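Endoglucanase A (Clostridium acetobutylicum, PDB 3IK2) probably hydrolyses internal beta-1,4-glucosidic bonds of cellulose, as a family 44 glycoside hydrolase built on a TIM-like barrel. Local coordinates at residues Y279-A282 with Q287-T290; F227-F232 with C325-P330. One frame throughout, in Å; residues are numbered along the deposited sequence.

Interaction 1 of 2, residues Y279-A282 with Q287-T290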
loop_
_atom_site.group_PDB
_atom_site.type_symbol
_atom_site.label_atom_id
_atom_site.label_comp_id
_atom_site.label_asym_id
_atom_site.label_seq_id
_atom_site.Cartn_x
_atom_site.Cartn_y
_atom_site.Cartn_z
ATOM N N TYR A 279 -3.170 -1.704 9.102
ATOM C CA TYR A 279 -4.249 -2.640 9.300
ATOM C C TYR A 279 -5.050 -1.991 10.392
ATOM O O TYR A 279 -4.543 -1.844 11.499
ATOM C CB TYR A 279 -3.727 -4.004 9.740
ATOM C CG TYR A 279 -2.914 -4.695 8.665
ATOM C CD1 TYR A 279 -3.538 -5.473 7.663
ATOM C CD2 TYR A 279 -1.521 -4.587 8.645
ATOM C CE1 TYR A 279 -2.772 -6.127 6.667
ATOM C CE2 TYR A 279 -0.754 -5.231 7.641
ATOM C CZ TYR A 279 -1.390 -5.993 6.655
ATOM O OH TYR A 279 -0.627 -6.639 5.675
ATOM N N PRO A 280 -6.268 -1.510 10.056
ATOM C CA PRO A 280 -7.079 -0.753 11.018
ATOM C C PRO A 280 -7.292 -1.490 12.360
ATOM O O PRO A 280 -7.541 -2.706 12.389
ATOM C CB PRO A 280 -8.415 -0.529 10.279
ATOM C CG PRO A 280 -8.361 -1.400 9.044
ATOM C CD PRO A 280 -6.934 -1.644 8.739
ATOM N N GLU A 281 -7.153 -0.734 13.445
ATOM C CA GLU A 281 -7.427 -1.199 14.791
ATOM C C GLU A 281 -8.888 -0.930 15.174
ATOM O O GLU A 281 -9.378 -1.430 16.192
ATOM C CB GLU A 281 -6.483 -0.508 15.786
ATOM C CG GLU A 281 -5.023 -0.946 15.677
ATOM C CD GLU A 281 -4.709 -2.203 16.474
ATOM O OE1 GLU A 281 -5.621 -2.995 16.761
ATOM O OE2 GLU A 281 -3.531 -2.427 16.800
ATOM N N ALA A 282 -9.569 -0.149 14.334
ATOM C CA ALA A 282 -10.993 0.174 14.480
ATOM C C ALA A 282 -11.836 -1.059 14.810
ATOM O O ALA A 282 -11.691 -2.117 14.183
ATOM C CB ALA A 282 -11.501 0.837 13.194
ATOM N N GLN A 287 -15.362 -6.319 17.880
ATOM C CA GLN A 287 -14.397 -6.995 16.992
ATOM C C GLN A 287 -13.597 -6.004 16.145
ATOM O O GLN A 287 -14.143 -5.021 15.647
ATOM C CB GLN A 287 -15.066 -7.998 16.031
ATOM C CG GLN A 287 -15.755 -9.191 16.683
ATOM C CD GLN A 287 -14.788 -10.154 17.378
ATOM O OE1 GLN A 287 -13.648 -10.395 16.901
ATOM N NE2 GLN A 287 -15.234 -10.708 18.520
ATOM N N ARG A 288 -12.314 -6.301 15.968
ATOM C CA ARG A 288 -11.459 -5.562 15.049
ATOM C C ARG A 288 -11.932 -5.786 13.608
ATOM O O ARG A 288 -12.263 -6.922 13.231
ATOM C CB ARG A 288 -10.009 -5.970 15.235
ATOM C CG ARG A 288 -9.036 -5.031 14.583
ATOM C CD ARG A 288 -7.654 -5.504 14.856
ATOM N NE ARG A 288 -6.704 -4.730 14.072
ATOM C CZ ARG A 288 -5.395 -4.940 14.066
ATOM N NH1 ARG A 288 -4.898 -5.924 14.806
ATOM N NH2 ARG A 288 -4.601 -4.182 13.308
ATOM N N VAL A 289 -11.998 -4.709 12.818
ATOM C CA VAL A 289 -12.688 -4.744 11.497
ATOM C C VAL A 289 -11.978 -5.615 10.456
ATOM O O VAL A 289 -12.567 -6.025 9.443
ATOM C CB VAL A 289 -12.965 -3.308 10.940
ATOM C CG1 VAL A 289 -13.804 -2.517 11.910
ATOM C CG2 VAL A 289 -11.638 -2.533 10.645
ATOM N N THR A 290 -10.701 -5.890 10.722
ATOM C CA THR A 290 -9.866 -6.778 9.907
ATOM C C THR A 290 -10.386 -8.229 9.897
ATOM O O THR A 290 -9.903 -9.042 9.122
ATOM C CB THR A 290 -8.382 -6.770 10.413
ATOM O OG1 THR A 290 -8.369 -6.962 11.832
ATOM C CG2 THR A 290 -7.690 -5.432 10.103
#

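Interaction 2 of 2, residues F227-F232 with C325-P330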
loop_
_atom_site.group_PDB
_atom_site.type_symbol
_atom_site.label_atom_id
_atom_site.label_comp_id
_atom_site.label_asym_id
_atom_site.label_seq_id
_atom_site.Cartn_x
_atom_site.Cartn_y
_atom_site.Cartn_z
ATOM N N PHE A 227 5.126 -1.361 10.743
ATOM C CA PHE A 227 4.002 -2.301 10.826
ATOM C C PHE A 227 2.640 -1.682 11.183
ATOM O O PHE A 227 1.588 -2.265 10.893
ATOM C CB PHE A 227 4.365 -3.453 11.782
ATOM C CG PHE A 227 4.054 -3.198 13.257
ATOM C CD1 PHE A 227 2.786 -3.473 13.782
ATOM C CD2 PHE A 227 5.040 -2.754 14.128
ATOM C CE1 PHE A 227 2.509 -3.257 15.129
ATOM C CE2 PHE A 227 4.772 -2.566 15.508
ATOM C CZ PHE A 227 3.513 -2.801 15.992
ATOM N N GLY A 228 2.656 -0.512 11.824
ATOM C CA GLY A 228 1.453 -0.037 12.515
ATOM C C GLY A 228 1.703 1.067 13.520
ATOM O O GLY A 228 2.838 1.454 13.743
ATOM N N PHE A 229 0.640 1.580 14.149
ATOM C CA PHE A 229 0.762 2.838 14.858
ATOM C C PHE A 229 1.808 2.800 15.965
ATOM O O PHE A 229 2.486 3.804 16.231
ATOM C CB PHE A 229 -0.596 3.300 15.435
ATOM C CG PHE A 229 -0.596 4.729 15.849
ATOM C CD1 PHE A 229 -1.115 5.702 15.008
ATOM C CD2 PHE A 229 -0.029 5.117 17.072
ATOM C CE1 PHE A 229 -1.106 7.055 15.389
ATOM C CE2 PHE A 229 0.012 6.458 17.450
ATOM C CZ PHE A 229 -0.540 7.433 16.619
ATOM N N SER A 230 1.905 1.658 16.632
ATOM C CA SER A 230 2.889 1.470 17.697
ATOM C C SER A 230 4.341 1.750 17.254
ATOM O O SER A 230 5.114 2.375 18.005
ATOM C CB SER A 230 2.742 0.070 18.309
ATOM O OG SER A 230 3.884 -0.242 19.074
ATOM N N ALA A 231 4.692 1.317 16.038
ATOM C CA ALA A 231 5.992 1.662 15.426
ATOM C C ALA A 231 6.090 3.096 14.981
ATOM O O ALA A 231 7.177 3.669 15.012
ATOM C CB ALA A 231 6.313 0.731 14.245
ATOM N N PHE A 232 4.984 3.680 14.523
ATOM C CA PHE A 232 4.957 5.114 14.149
ATOM C C PHE A 232 5.271 5.971 15.365
ATOM O O PHE A 232 5.804 7.082 15.244
ATOM C CB PHE A 232 3.562 5.581 13.678
ATOM C CG PHE A 232 2.963 4.791 12.538
ATOM C CD1 PHE A 232 1.637 5.049 12.145
ATOM C CD2 PHE A 232 3.697 3.799 11.840
ATOM C CE1 PHE A 232 1.047 4.334 11.084
ATOM C CE2 PHE A 232 3.108 3.077 10.791
ATOM C CZ PHE A 232 1.777 3.342 10.415
ATOM N N CYS A 325 -4.067 7.776 21.562
ATOM C CA CYS A 325 -3.200 8.555 20.678
ATOM C C CYS A 325 -3.997 9.417 19.680
ATOM O O CYS A 325 -3.685 9.439 18.487
ATOM C CB CYS A 325 -2.194 7.636 19.966
ATOM S SG CYS A 325 -1.351 6.496 21.078
ATOM N N LYS A 326 -5.012 10.118 20.194
ATOM C CA LYS A 326 -5.858 11.022 19.416
ATOM C C LYS A 326 -5.021 12.000 18.653
ATOM O O LYS A 326 -5.409 12.429 17.562
ATOM C CB LYS A 326 -6.825 11.835 20.309
ATOM C CG LYS A 326 -8.043 11.082 20.721
ATOM C CD LYS A 326 -8.887 11.812 21.761
ATOM C CE LYS A 326 -9.722 10.783 22.515
ATOM N NZ LYS A 326 -10.528 9.941 21.515
ATOM N N TRP A 327 -3.874 12.362 19.222
ATOM C CA TRP A 327 -2.960 13.288 18.548
ATOM C C TRP A 327 -2.470 12.791 17.168
ATOM O O TRP A 327 -2.068 13.620 16.316
ATOM C CB TRP A 327 -1.768 13.641 19.446
ATOM C CG TRP A 327 -1.025 12.428 19.960
ATOM C CD1 TRP A 327 -1.207 11.816 21.158
ATOM C CD2 TRP A 327 -0.005 11.671 19.273
ATOM N NE1 TRP A 327 -0.368 10.745 21.275
ATOM C CE2 TRP A 327 0.380 10.626 20.130
ATOM C CE3 TRP A 327 0.612 11.769 18.011
ATOM C CZ2 TRP A 327 1.363 9.679 19.774
ATOM C CZ3 TRP A 327 1.583 10.833 17.669
ATOM C CH2 TRP A 327 1.959 9.813 18.554
ATOM N N GLY A 328 -2.486 11.469 16.961
ATOM C CA GLY A 328 -1.985 10.859 15.721
ATOM C C GLY A 328 -3.025 10.593 14.635
ATOM O O GLY A 328 -2.715 9.982 13.595
ATOM N N LEU A 329 -4.267 11.016 14.895
ATOM C CA LEU A 329 -5.375 10.835 13.961
ATOM C C LEU A 329 -6.055 12.196 13.678
ATOM O O LEU A 329 -6.124 13.032 14.562
ATOM C CB LEU A 329 -6.381 9.816 14.502
ATOM C CG LEU A 329 -5.903 8.359 14.637
ATOM C CD1 LEU A 329 -7.045 7.405 15.178
ATOM C CD2 LEU A 329 -5.285 7.810 13.325
ATOM N N PRO A 330 -6.530 12.434 12.438
ATOM C CA PRO A 330 -6.550 11.502 11.314
ATOM C C PRO A 330 -5.147 11.224 10.777
ATOM O O PRO A 330 -4.323 12.119 10.748
ATOM C CB PRO A 330 -7.412 12.238 10.278
ATOM C CG PRO A 330 -7.150 13.695 10.552
ATOM C CD PRO A 330 -7.149 13.723 12.074
#

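Interaction 1 of 2, residues Y279-A282 with Q287-T290
The guanidinium of Arg288 is the flat group that organises this contact: the Glu281 carboxylate lies over one of its faces, and the backbone oxygens of Tyr279 and Pro280 sit at its edge. Glu281 OE1 stands 3.3 Å from Arg288 CZ, over the centre of the group, and the two planes are stacked only 18° apart. This is a salt bridge of charges alone, since no N-H of the arginine points at that oxygen.

Arg288 NE and NH2 point their N-H bonds in the plane instead. Arg288 NE makes an almost straight bond of 2.8 Å to Pro280 O, while Arg288 NH2 reaches Tyr279 O at 3.0 Å, coming from above that carbonyl's plane and along a more bent path. With CG anti to the backbone N (chi1 -166°) and the chain extended as far as NE, Arg288 runs back along 279-282 far enough to grip both carbonyls.

At the hairpin end, Val289 N donates to Ala282 O (2.9 Å), next to the short antiparallel pair 283-284 and 287-288. Val289 CG2 also packs on Pro280 CB at 3.8 Å, and Thr290 CG2 rests 3.6 Å from Pro280 O.

Outside the two segments, Glu281 OE2 accepts from Trp320 NE1 and Tyr279 OH is hydrogen-bonded to Glu352 OE1. One arginine thus ties down two consecutive carbonyls just after barrel strand 273-278, and the carboxylate stacked on it, held in turn by Trp320, probably offsets its positive charge.

Interaction 2 of 2, residues F227-F232 with C325-P330
Phe229 has its CG anti to the backbone N (chi1 -165°), which carries the ring from the first turn of helix 229-234 straight out to the 325-328 turn. Trp327, with chi1 at 54°, holds CG between its own backbone N and carbonyl carbon, and this folds the indole back so that Cys325 CB lies over the same face that meets the phenylalanine.

The far rim of the Phe229 ring does the touching. Phe229 CE2 comes to 3.5 Å from Cys325 CB, the closest approach, and Cys325 SG lies 4.9 Å from the ring centroid in an oblique sulfur-aromatic contact. Phe229 CZ sits over one face of the Trp327 indole, 4.0 Å from Trp327 CH2. The two aromatic planes meet obliquely, inclined at 59°. At the ring's edge, near its plane, are Gly328 CA and Gly328 O, the latter 3.8 Å from Phe229 CE1.

The turn that receives the ring is closed by Gly328 N bonding to Cys325 O (2.8 Å), and it joins helix 320-324 to helix 331-342. Ile321 of the former also touches Phe229, while Trp250 meets Trp327 with their rings nearly perpendicular.

Across the two segments the attraction is probably mainly dispersive, with a minor part perhaps played by the sulfur and the aromatic quadrupoles; a buried phenyl ring joins the helix after barrel strand 220-226 to the turn before helix 331-342.

In the fold
Interaction 1 lies wholly in the connection from barrel strand 273-278 to strand 347-353; interaction 2 joins a later part of that connection, 325-330, to the start of helix 229-234 just after strand 220-226. Along the chain, interaction 1 is nested within the loop that interaction 2 closes. Their centres lie 14 Å apart, and their nearest atoms, about 4 Å apart, do not touch. Trp320 bridges them, bonding to Glu281 through its indole N-H and packing on Cys325. Loops after the strands shape the active-site end of a TIM barrel, so both contacts probably border the substrate cleft. A glycerol about 4 Å from the Trp327 side chain probably comes from the crystallisation liquor. The calcium site involves neither contact.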